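Local coordinates for protein DNA ligase (Aquifex aeolicus, PDB 3QWU) that binds adenosine and calcium, and is probably an ATP-dependent polynucleotide ligase that passes through an adenylated intermediate, at residues L168-K173 with V217-S222; L154-F159 with E175-Y180; F49-Y54 with D126-A131. All coordinates share one frame; numbering follows the deposited sequence. Where two conformers were deposited one is given.

From the N terminus, segment 49-54 comes first and meets 126-131 in interaction 3. This closes a loop of 71 residues and ties the N-terminal antiparallel sheet to an inner strand of a second four-stranded sheet. It closes before the other two open. Segment 154-159, on the neighbouring edge strand, then opens interaction 2, and 168-173 opens interaction 1. Interaction 2 closes at 175-180, interaction 1 at 217-222, so these two cross. They share helix 170-180: its first turn faces the mixed sheet through strand 215-220, and its later turns cover strand 153-161. All three contacts touch the adenosine, which lies among these parts.

Interaction 1: residues L168-K173 with V217-S222; sequences LSQEEK and VFKEDS. With ADN (adenosine), chain C.
The end of Lys173 comes in across the outer part of Lys219 at about a right angle, with Lys173 NZ 3.5 Å from Lys219 NZ and about as close to its CD. Lys219 runs extended beyond CG and gives a hydrogen bond to adenine, 2.9 Å from its NZ to N1 of the adenosine. Val217 lies under a face of the same ring, its CG2 3.6 Å from N1, on the side opposite to Phe157. Val217 and Lys219 thus point to the same side of the strand.

The two ammonium groups sit among acceptors. Glu78 and Asp158 each form salt bridges with both lysines, and Lys173 also bonds Phe157 O. This carboxylate pair probably balances the two charges. Lys173 bends at chi3 (91°), and its NZ reaches Gln170 OE1 at 3.1 Å, from above the amide plane. The other end of that amide, Gln170 NE2, bonds Glu78.

Further out, Ser169 and Glu172 form a capping box. Ser169 OG accepts from Glu172 N at 3.2 Å, and Glu172 OE2 accepts from Ser169 N at 3.1 Å. Helix 170-180 begins beside strand 75-80, where Gln170 touches Trp76. Strand 215-220 lies between 75-80 and 227-231 in the mixed sheet.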
loop_
_atom_site.group_PDB
_atom_site.type_symbol
_atom_site.label_atom_id
_atom_site.label_comp_id
_atom_site.label_asym_id
_atom_site.label_seq_id
_atom_site.Cartn_x
_atom_site.Cartn_y
_atom_site.Cartn_z
ATOM N N LEU A 168 29.732 -21.644 -3.637
ATOM C CA LEU A 168 30.425 -22.793 -3.118
ATOM C C LEU A 168 29.402 -23.624 -2.318
ATOM O O LEU A 168 28.454 -23.102 -1.770
ATOM C CB LEU A 168 31.641 -22.393 -2.282
ATOM C CG LEU A 168 32.919 -21.943 -3.023
ATOM C CD1 LEU A 168 32.732 -20.845 -4.123
ATOM C CD2 LEU A 168 33.967 -21.476 -1.992
ATOM N N SER A 169 29.569 -24.927 -2.326
ATOM C CA SER A 169 28.681 -25.813 -1.644
ATOM C C SER A 169 28.741 -25.540 -0.136
ATOM O O SER A 169 29.660 -24.876 0.338
ATOM C CB SER A 169 29.101 -27.253 -1.926
ATOM O OG SER A 169 30.457 -27.376 -1.519
ATOM N N GLN A 170 27.779 -26.082 0.605
ATOM C CA GLN A 170 27.795 -25.979 2.040
ATOM C C GLN A 170 29.076 -26.517 2.662
ATOM O O GLN A 170 29.669 -25.861 3.503
ATOM C CB GLN A 170 26.566 -26.645 2.684
ATOM C CG GLN A 170 26.384 -26.179 4.160
ATOM C CD GLN A 170 25.706 -24.805 4.283
ATOM O OE1 GLN A 170 25.147 -24.299 3.329
ATOM N NE2 GLN A 170 25.690 -24.255 5.483
ATOM N N GLU A 171 29.475 -27.725 2.250
ATOM C CA GLU A 171 30.710 -28.373 2.705
ATOM C C GLU A 171 31.912 -27.445 2.498
ATOM O O GLU A 171 32.687 -27.175 3.420
ATOM C CB GLU A 171 30.940 -29.673 1.928
ATOM C CG GLU A 171 32.417 -30.216 1.967
ATOM C CD GLU A 171 32.771 -31.110 0.779
ATOM O OE1 GLU A 171 32.153 -32.197 0.652
ATOM O OE2 GLU A 171 33.680 -30.739 -0.016
ATOM N N GLU A 172 32.076 -26.987 1.252
ATOM C CA GLU A 172 33.177 -26.111 0.871
ATOM C C GLU A 172 33.143 -24.854 1.690
ATOM O O GLU A 172 34.177 -24.348 2.095
ATOM C CB GLU A 172 33.062 -25.644 -0.572
ATOM C CG GLU A 172 33.534 -26.616 -1.672
ATOM C CD GLU A 172 33.336 -26.009 -3.090
ATOM O OE1 GLU A 172 34.366 -25.462 -3.590
ATOM O OE2 GLU A 172 32.183 -26.034 -3.656
ATOM N N LYS A 173 31.940 -24.319 1.886
ATOM C CA LYS A 173 31.768 -23.087 2.650
ATOM C C LYS A 173 32.164 -23.354 4.103
ATOM O O LYS A 173 33.001 -22.661 4.643
ATOM C CB LYS A 173 30.317 -22.596 2.514
ATOM C CG LYS A 173 29.828 -21.598 3.518
ATOM C CD LYS A 173 28.510 -20.914 3.064
ATOM C CE LYS A 173 27.196 -21.640 3.552
ATOM N NZ LYS A 173 25.901 -21.315 2.760
ATOM N N VAL A 217 17.282 -18.884 6.376
ATOM C CA VAL A 217 17.395 -19.229 4.939
ATOM C C VAL A 217 17.610 -20.708 4.754
ATOM O O VAL A 217 18.462 -21.285 5.377
ATOM C CB VAL A 217 18.580 -18.509 4.259
ATOM C CG1 VAL A 217 18.583 -18.767 2.749
ATOM C CG2 VAL A 217 18.503 -17.042 4.521
ATOM N N PHE A 218 16.827 -21.326 3.879
ATOM C CA PHE A 218 16.953 -22.744 3.599
ATOM C C PHE A 218 17.802 -22.921 2.338
ATOM O O PHE A 218 17.586 -22.203 1.371
ATOM C CB PHE A 218 15.570 -23.343 3.375
ATOM C CG PHE A 218 14.621 -23.137 4.526
ATOM C CD1 PHE A 218 14.704 -23.931 5.643
ATOM C CD2 PHE A 218 13.614 -22.183 4.458
ATOM C CE1 PHE A 218 13.832 -23.803 6.692
ATOM C CE2 PHE A 218 12.753 -22.029 5.500
ATOM C CZ PHE A 218 12.868 -22.868 6.648
ATOM N N LYS A 219 18.766 -23.850 2.367
ATOM C CA LYS A 219 19.745 -24.071 1.245
ATOM C C LYS A 219 19.903 -25.533 0.864
ATOM O O LYS A 219 20.486 -26.311 1.602
ATOM C CB LYS A 219 21.117 -23.502 1.579
ATOM C CG LYS A 219 21.014 -22.072 2.069
ATOM C CD LYS A 219 22.309 -21.275 2.134
ATOM C CE LYS A 219 22.006 -19.832 2.656
ATOM N NZ LYS A 219 23.239 -18.983 2.889
ATOM N N GLU A 220 19.355 -25.879 -0.296
ATOM C CA GLU A 220 19.340 -27.247 -0.784
ATOM C C GLU A 220 20.749 -27.766 -0.964
ATOM O O GLU A 220 21.608 -27.112 -1.526
ATOM C CB GLU A 220 18.542 -27.394 -2.089
ATOM C CG GLU A 220 18.087 -28.850 -2.376
ATOM C CD GLU A 220 17.219 -28.913 -3.621
ATOM O OE1 GLU A 220 17.778 -28.882 -4.718
ATOM O OE2 GLU A 220 15.982 -28.917 -3.515
ATOM N N ASP A 221 20.972 -28.955 -0.435
ATOM C CA ASP A 221 22.297 -29.551 -0.402
ATOM C C ASP A 221 22.407 -30.269 -1.735
ATOM O O ASP A 221 22.236 -31.455 -1.822
ATOM C CB ASP A 221 22.355 -30.507 0.786
ATOM C CG ASP A 221 23.734 -31.132 0.990
ATOM O OD1 ASP A 221 24.750 -30.419 0.832
ATOM O OD2 ASP A 221 23.774 -32.337 1.358
ATOM N N SER A 222 22.611 -29.528 -2.805
ATOM C CA SER A 222 22.524 -30.112 -4.095
ATOM C C SER A 222 23.188 -29.264 -5.134
ATOM O O SER A 222 23.633 -28.191 -4.828
ATOM C CB SER A 222 21.061 -30.264 -4.449
ATOM O OG SER A 222 20.507 -28.980 -4.643
HETATM O "O5'" ADN C . 17.548 -11.742 0.107
HETATM C "C5'" ADN C . 17.853 -12.243 1.410
HETATM C "C4'" ADN C . 18.889 -11.343 2.072
HETATM O "O4'" ADN C . 19.087 -11.697 3.476
HETATM C "C3'" ADN C . 20.248 -11.498 1.403
HETATM O "O3'" ADN C . 20.483 -10.618 0.307
HETATM C "C2'" ADN C . 21.242 -11.291 2.541
HETATM O "O2'" ADN C . 21.786 -9.983 2.508
HETATM C "C1'" ADN C . 20.469 -11.500 3.841
HETATM N N9 ADN C . 20.905 -12.672 4.616
HETATM C C8 ADN C . 21.009 -12.681 5.965
HETATM N N7 ADN C . 21.422 -13.881 6.439
HETATM C C5 ADN C . 21.551 -14.668 5.339
HETATM C C6 ADN C . 21.914 -16.073 5.128
HETATM N N6 ADN C . 22.228 -16.816 6.226
HETATM N N1 ADN C . 21.979 -16.543 3.843
HETATM C C2 ADN C . 21.646 -15.747 2.786
HETATM N N3 ADN C . 21.265 -14.444 2.921
HETATM C C4 ADN C . 21.221 -13.874 4.145
#

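Interaction 2: residues L154-F159 with E175-Y180; sequences LFVFDF and ELIEKY. With ADN (adenosine), chain C.
The Phe159 ring carries Leu176 CD1 over one face, a CH-pi contact 4.1 Å from its centroid and 17° off the normal. Ile177 comes in at the edge, near the ring plane, with its CG1 4.1 Å from Phe159 CE2. Leu176 CB also touches the rim, 3.8 Å from Phe159 CE2. Leu176 CD2 lies in the plane of the Tyr180 ring, at its edge. The Phe157 ring has adenine over one face, with N3 of the adenosine 3.6 Å above the plane and over its centre. Asp158 OD2 lies in plane at the edge of that ring.

Phe157 and Asp158 both face Cys130, which makes a classic beta bulge in strand 153-161. Both side chains therefore leave the strand away from the helix. Phe157 CG stands between the backbone N and the carbonyl carbon (chi1 59°), and this brings the ring to the base. With an alanine in place of Phe157, this face of adenine would probably lose its aromatic cover and the base could shift more easily.

The helix lies against the other side of the strand. The axes of the two short segments approach to 10.5 Å and run at 125°. Val156 and Ile177 pack more loosely, 4.4 Å from Val156 CG1 to Ile177 CD1. Ile120 of helix 119-123 packs on Phe159 and Leu176, and Leu168 touches the same two side chains.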
loop_
_atom_site.group_PDB
_atom_site.type_symbol
_atom_site.label_atom_id
_atom_site.label_comp_id
_atom_site.label_asym_id
_atom_site.label_seq_id
_atom_site.Cartn_x
_atom_site.Cartn_y
_atom_site.Cartn_z
ATOM N N LEU A 154 30.130 -8.623 11.207
ATOM C CA LEU A 154 29.971 -9.155 9.905
ATOM C C LEU A 154 29.787 -10.652 10.056
ATOM O O LEU A 154 30.405 -11.255 10.880
ATOM C CB LEU A 154 31.169 -8.765 9.084
ATOM C CG LEU A 154 31.332 -9.362 7.718
ATOM C CD1 LEU A 154 32.166 -8.414 6.881
ATOM C CD2 LEU A 154 31.975 -10.707 7.916
ATOM N N PHE A 155 28.888 -11.216 9.280
ATOM C CA PHE A 155 28.592 -12.610 9.321
ATOM C C PHE A 155 28.537 -13.199 7.922
ATOM O O PHE A 155 27.603 -12.912 7.178
ATOM C CB PHE A 155 27.251 -12.792 10.020
ATOM C CG PHE A 155 27.236 -12.298 11.469
ATOM C CD1 PHE A 155 27.693 -13.082 12.488
ATOM C CD2 PHE A 155 26.770 -11.054 11.786
ATOM C CE1 PHE A 155 27.687 -12.613 13.854
ATOM C CE2 PHE A 155 26.755 -10.608 13.136
ATOM C CZ PHE A 155 27.255 -11.395 14.136
ATOM N N VAL A 156 29.554 -13.993 7.558
ATOM C CA VAL A 156 29.582 -14.718 6.306
ATOM C C VAL A 156 28.431 -15.762 6.215
ATOM O O VAL A 156 28.140 -16.473 7.184
ATOM C CB VAL A 156 30.960 -15.488 6.139
ATOM C CG1 VAL A 156 30.983 -16.291 4.806
ATOM C CG2 VAL A 156 32.137 -14.546 6.231
ATOM N N PHE A 157 27.752 -15.792 5.067
ATOM C CA PHE A 157 26.729 -16.786 4.760
ATOM C C PHE A 157 26.927 -17.433 3.383
ATOM O O PHE A 157 26.233 -18.420 3.035
ATOM C CB PHE A 157 25.319 -16.161 4.851
ATOM C CG PHE A 157 25.087 -14.991 3.935
ATOM C CD1 PHE A 157 24.955 -15.153 2.584
ATOM C CD2 PHE A 157 25.016 -13.704 4.430
ATOM C CE1 PHE A 157 24.766 -14.003 1.761
ATOM C CE2 PHE A 157 24.842 -12.607 3.597
ATOM C CZ PHE A 157 24.736 -12.760 2.278
ATOM N N ASP A 158 27.825 -16.891 2.559
ATOM C CA ASP A 158 28.084 -17.530 1.258
ATOM C C ASP A 158 29.475 -17.159 0.701
ATOM O O ASP A 158 30.110 -16.190 1.159
ATOM C CB ASP A 158 26.927 -17.216 0.238
ATOM C CG ASP A 158 25.731 -18.250 0.305
ATOM O OD1 ASP A 158 26.001 -19.492 0.357
ATOM O OD2 ASP A 158 24.536 -17.820 0.283
ATOM N N PHE A 159 29.959 -17.975 -0.230
ATOM C CA PHE A 159 31.062 -17.580 -1.089
ATOM C C PHE A 159 30.615 -17.725 -2.522
ATOM O O PHE A 159 29.909 -18.666 -2.879
ATOM C CB PHE A 159 32.303 -18.456 -0.909
ATOM C CG PHE A 159 32.946 -18.357 0.444
ATOM C CD1 PHE A 159 33.809 -17.341 0.730
ATOM C CD2 PHE A 159 32.714 -19.325 1.413
ATOM C CE1 PHE A 159 34.401 -17.274 1.965
ATOM C CE2 PHE A 159 33.332 -19.251 2.672
ATOM C CZ PHE A 159 34.133 -18.218 2.950
ATOM N N GLU A 175 34.089 -25.505 5.332
ATOM C CA GLU A 175 35.542 -25.731 5.446
ATOM C C GLU A 175 36.354 -24.434 5.408
ATOM O O GLU A 175 37.277 -24.268 6.219
ATOM C CB GLU A 175 36.042 -26.701 4.373
ATOM C CG GLU A 175 35.986 -28.173 4.830
ATOM C CD GLU A 175 35.644 -29.168 3.706
ATOM O OE1 GLU A 175 36.044 -28.929 2.538
ATOM O OE2 GLU A 175 34.981 -30.205 4.001
ATOM N N LEU A 176 36.032 -23.517 4.496
ATOM C CA LEU A 176 36.746 -22.247 4.468
ATOM C C LEU A 176 36.568 -21.440 5.750
ATOM O O LEU A 176 37.504 -20.803 6.213
ATOM C CB LEU A 176 36.364 -21.408 3.278
ATOM C CG LEU A 176 36.854 -21.985 1.959
ATOM C CD1 LEU A 176 36.018 -21.398 0.812
ATOM C CD2 LEU A 176 38.432 -21.802 1.696
ATOM N N ILE A 177 35.365 -21.449 6.308
ATOM C CA ILE A 177 35.056 -20.687 7.513
ATOM C C ILE A 177 35.785 -21.278 8.704
ATOM O O ILE A 177 36.306 -20.545 9.550
ATOM C CB ILE A 177 33.568 -20.721 7.804
ATOM C CG1 ILE A 177 32.794 -19.961 6.718
ATOM C CG2 ILE A 177 33.254 -20.135 9.172
ATOM C CD1 ILE A 177 31.238 -20.190 6.779
ATOM N N GLU A 178 35.859 -22.600 8.768
ATOM C CA GLU A 178 36.577 -23.260 9.863
ATOM C C GLU A 178 38.100 -22.982 9.720
ATOM O O GLU A 178 38.769 -22.613 10.689
ATOM C CB GLU A 178 36.206 -24.747 9.946
ATOM C CG GLU A 178 37.218 -25.662 10.670
ATOM C CD GLU A 178 37.034 -25.784 12.222
ATOM O OE1 GLU A 178 36.415 -24.891 12.870
ATOM O OE2 GLU A 178 37.547 -26.795 12.786
ATOM N N LYS A 179 38.622 -23.072 8.509
ATOM C CA LYS A 179 40.058 -22.914 8.298
ATOM C C LYS A 179 40.558 -21.532 8.726
ATOM O O LYS A 179 41.509 -21.437 9.505
ATOM C CB LYS A 179 40.400 -23.166 6.830
ATOM C CG LYS A 179 41.889 -23.213 6.540
ATOM C CD LYS A 179 42.157 -23.571 5.104
ATOM C CE LYS A 179 43.621 -23.449 4.787
ATOM N NZ LYS A 179 43.827 -22.942 3.407
ATOM N N TYR A 180 39.864 -20.484 8.261
ATOM C CA TYR A 180 40.280 -19.096 8.423
ATOM C C TYR A 180 39.614 -18.385 9.591
ATOM O O TYR A 180 39.833 -17.180 9.831
ATOM C CB TYR A 180 39.997 -18.352 7.130
ATOM C CG TYR A 180 40.885 -18.823 5.999
ATOM C CD1 TYR A 180 40.381 -19.564 4.925
ATOM C CD2 TYR A 180 42.249 -18.532 6.005
ATOM C CE1 TYR A 180 41.238 -19.983 3.890
ATOM C CE2 TYR A 180 43.074 -18.923 4.996
ATOM C CZ TYR A 180 42.585 -19.649 3.952
ATOM O OH TYR A 180 43.465 -20.039 3.008
HETATM O "O5'" ADN C . 17.548 -11.742 0.107
HETATM C "C5'" ADN C . 17.853 -12.243 1.410
HETATM C "C4'" ADN C . 18.889 -11.343 2.072
HETATM O "O4'" ADN C . 19.087 -11.697 3.476
HETATM C "C3'" ADN C . 20.248 -11.498 1.403
HETATM O "O3'" ADN C . 20.483 -10.618 0.307
HETATM C "C2'" ADN C . 21.242 -11.291 2.541
HETATM O "O2'" ADN C . 21.786 -9.983 2.508
HETATM C "C1'" ADN C . 20.469 -11.500 3.841
HETATM N N9 ADN C . 20.905 -12.672 4.616
HETATM C C8 ADN C . 21.009 -12.681 5.965
HETATM N N7 ADN C . 21.422 -13.881 6.439
HETATM C C5 ADN C . 21.551 -14.668 5.339
HETATM C C6 ADN C . 21.914 -16.073 5.128
HETATM N N6 ADN C . 22.228 -16.816 6.226
HETATM N N1 ADN C . 21.979 -16.543 3.843
HETATM C C2 ADN C . 21.646 -15.747 2.786
HETATM N N3 ADN C . 21.265 -14.444 2.921
HETATM C C4 ADN C . 21.221 -13.874 4.145
#

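Interaction 3: residues F49-Y54 with D126-A131; sequences FIIWGY and DLVICA. With ADN (adenosine), chain C.
Tyr54 turns the edge of its ring to Cys130. The sulfur lies near the ring plane, 5.0 Å from Cys130 SG to the Tyr54 centroid and 77° off the normal. This is a sulfur-aromatic contact. The closest ring atom is Tyr54 CD2, 3.9 Å from Cys130 SG, and CE2 is nearly as near. The CB of Cys130 leaves its backbone toward segment 49-54, and SG reaches the ring edge. The Tyr54 CG is anti to the backbone N (chi1 -164°), which carries the phenol past the sulfur and on toward the nucleoside.

Ile51 and Val128 make the second point of contact. Their side chains pass at a slant, and both branches of Val128 are used. Ile51 CD1 meets Val128 CG2 at 4.0 Å, while Ile51 CG2 meets Val128 CG1 at 4.1 Å. No hydrogen bond joins the two segments; the contact between them is made by side chains. Phe89 of strand 84-91 also touches Ile51.

The far end of the Tyr54 side chain, its OH, is fixed by a hydrogen bond to Asp158 OD2. Tyr54 OH also lies 3.5 Å from C2 of the adenosine. The Tyr54 ring meets that of Phe157 with the planes at about 80°. The two aromatic residues thus line adjoining parts of the adenosine pocket, consistent with the nucleotide-binding site of an adenylating ligase domain.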
loop_
_atom_site.group_PDB
_atom_site.type_symbol
_atom_site.label_atom_id
_atom_site.label_comp_id
_atom_site.label_asym_id
_atom_site.label_seq_id
_atom_site.Cartn_x
_atom_site.Cartn_y
_atom_site.Cartn_z
ATOM N N PHE A 49 37.835 -8.619 -13.860
ATOM C CA PHE A 49 36.846 -9.620 -13.476
ATOM C C PHE A 49 35.441 -9.072 -13.256
ATOM O O PHE A 49 35.260 -7.870 -13.083
ATOM C CB PHE A 49 37.269 -10.349 -12.197
ATOM C CG PHE A 49 37.695 -9.446 -11.100
ATOM C CD1 PHE A 49 39.057 -9.152 -10.912
ATOM C CD2 PHE A 49 36.741 -8.883 -10.240
ATOM C CE1 PHE A 49 39.460 -8.313 -9.889
ATOM C CE2 PHE A 49 37.125 -8.035 -9.206
ATOM C CZ PHE A 49 38.477 -7.745 -9.009
ATOM N N ILE A 50 34.467 -9.986 -13.277
ATOM C CA ILE A 50 33.105 -9.680 -12.911
ATOM C C ILE A 50 32.759 -10.214 -11.480
ATOM O O ILE A 50 33.158 -11.323 -11.077
ATOM C CB ILE A 50 32.099 -10.194 -13.942
ATOM C CG1 ILE A 50 32.378 -9.524 -15.294
ATOM C CG2 ILE A 50 30.652 -9.915 -13.434
ATOM C CD1 ILE A 50 31.743 -10.227 -16.488
ATOM N N ILE A 51 32.080 -9.367 -10.715
ATOM C CA ILE A 51 31.576 -9.761 -9.417
ATOM C C ILE A 51 30.104 -9.833 -9.658
ATOM O O ILE A 51 29.452 -8.804 -9.866
ATOM C CB ILE A 51 31.906 -8.762 -8.289
ATOM C CG1 ILE A 51 33.400 -8.397 -8.285
ATOM C CG2 ILE A 51 31.487 -9.370 -6.950
ATOM C CD1 ILE A 51 34.313 -9.494 -7.713
ATOM N N TRP A 52 29.582 -11.055 -9.694
ATOM C CA TRP A 52 28.168 -11.231 -9.970
ATOM C C TRP A 52 27.387 -10.741 -8.766
ATOM O O TRP A 52 27.878 -10.800 -7.637
ATOM C CB TRP A 52 27.824 -12.679 -10.346
ATOM C CG TRP A 52 28.213 -12.986 -11.767
ATOM C CD1 TRP A 52 29.455 -13.372 -12.225
ATOM C CD2 TRP A 52 27.375 -12.915 -12.919
ATOM N NE1 TRP A 52 29.426 -13.547 -13.587
ATOM C CE2 TRP A 52 28.161 -13.270 -14.035
ATOM C CE3 TRP A 52 26.037 -12.595 -13.121
ATOM C CZ2 TRP A 52 27.637 -13.312 -15.326
ATOM C CZ3 TRP A 52 25.522 -12.635 -14.401
ATOM C CH2 TRP A 52 26.310 -12.987 -15.480
ATOM N N GLY A 53 26.224 -10.172 -9.072
ATOM C CA GLY A 53 25.250 -9.715 -8.095
ATOM C C GLY A 53 24.731 -10.868 -7.253
ATOM O O GLY A 53 24.736 -11.991 -7.706
ATOM N N TYR A 54 24.333 -10.584 -6.011
ATOM C CA TYR A 54 23.774 -11.630 -5.142
ATOM C C TYR A 54 22.379 -11.824 -5.628
ATOM O O TYR A 54 21.680 -10.847 -5.817
ATOM C CB TYR A 54 23.769 -11.249 -3.658
ATOM C CG TYR A 54 23.569 -12.446 -2.789
ATOM C CD1 TYR A 54 22.328 -12.746 -2.259
ATOM C CD2 TYR A 54 24.605 -13.263 -2.494
ATOM C CE1 TYR A 54 22.131 -13.863 -1.449
ATOM C CE2 TYR A 54 24.432 -14.365 -1.662
ATOM C CZ TYR A 54 23.187 -14.668 -1.174
ATOM O OH TYR A 54 23.043 -15.741 -0.371
ATOM N N ASP A 126 40.449 -15.602 -5.905
ATOM C CA ASP A 126 39.210 -15.830 -6.664
ATOM C C ASP A 126 37.887 -15.673 -5.825
ATOM O O ASP A 126 36.801 -15.418 -6.366
ATOM C CB ASP A 126 39.272 -17.232 -7.336
ATOM C CG ASP A 126 39.597 -18.395 -6.319
ATOM O OD1 ASP A 126 40.660 -18.348 -5.585
ATOM O OD2 ASP A 126 38.788 -19.360 -6.272
ATOM N N LEU A 127 37.986 -15.841 -4.514
ATOM C CA LEU A 127 36.794 -15.830 -3.664
ATOM C C LEU A 127 36.130 -14.426 -3.538
ATOM O O LEU A 127 36.785 -13.340 -3.518
ATOM C CB LEU A 127 37.133 -16.395 -2.291
ATOM C CG LEU A 127 37.485 -17.880 -2.241
ATOM C CD1 LEU A 127 37.686 -18.294 -0.796
ATOM C CD2 LEU A 127 36.454 -18.744 -2.936
ATOM N N VAL A 128 34.803 -14.466 -3.529
ATOM C CA VAL A 128 34.007 -13.324 -3.128
ATOM C C VAL A 128 33.243 -13.730 -1.888
ATOM O O VAL A 128 32.556 -14.783 -1.884
ATOM C CB VAL A 128 32.999 -12.945 -4.178
ATOM C CG1 VAL A 128 32.260 -11.709 -3.704
ATOM C CG2 VAL A 128 33.682 -12.821 -5.617
ATOM N N ILE A 129 33.386 -12.932 -0.815
ATOM C CA ILE A 129 32.783 -13.318 0.458
ATOM C C ILE A 129 31.448 -12.646 0.502
ATOM O O ILE A 129 31.377 -11.441 0.354
ATOM C CB ILE A 129 33.605 -12.833 1.679
ATOM C CG1 ILE A 129 35.036 -13.339 1.595
ATOM C CG2 ILE A 129 32.948 -13.258 2.990
ATOM C CD1 ILE A 129 35.975 -12.661 2.586
ATOM N N CYS A 130 30.395 -13.427 0.709
ATOM C CA CYS A 130 29.051 -12.903 0.845
ATOM C C CYS A 130 28.697 -12.932 2.354
ATOM O O CYS A 130 28.629 -13.997 2.968
ATOM C CB CYS A 130 28.076 -13.751 0.036
ATOM S SG CYS A 130 28.394 -13.756 -1.725
ATOM N N ALA A 131 28.469 -11.747 2.910
ATOM C CA ALA A 131 28.215 -11.569 4.332
ATOM C C ALA A 131 27.176 -10.492 4.591
ATOM O O ALA A 131 27.011 -9.555 3.800
ATOM C CB ALA A 131 29.513 -11.195 5.070
HETATM O "O5'" ADN C . 17.548 -11.742 0.107
HETATM C "C5'" ADN C . 17.853 -12.243 1.410
HETATM C "C4'" ADN C . 18.889 -11.343 2.072
HETATM O "O4'" ADN C . 19.087 -11.697 3.476
HETATM C "C3'" ADN C . 20.248 -11.498 1.403
HETATM O "O3'" ADN C . 20.483 -10.618 0.307
HETATM C "C2'" ADN C . 21.242 -11.291 2.541
HETATM O "O2'" ADN C . 21.786 -9.983 2.508
HETATM C "C1'" ADN C . 20.469 -11.500 3.841
HETATM N N9 ADN C . 20.905 -12.672 4.616
HETATM C C8 ADN C . 21.009 -12.681 5.965
HETATM N N7 ADN C . 21.422 -13.881 6.439
HETATM C C5 ADN C . 21.551 -14.668 5.339
HETATM C C6 ADN C . 21.914 -16.073 5.128
HETATM N N6 ADN C . 22.228 -16.816 6.226
HETATM N N1 ADN C . 21.979 -16.543 3.843
HETATM C C2 ADN C . 21.646 -15.747 2.786
HETATM N N3 ADN C . 21.265 -14.444 2.921
HETATM C C4 ADN C . 21.221 -13.874 4.145
#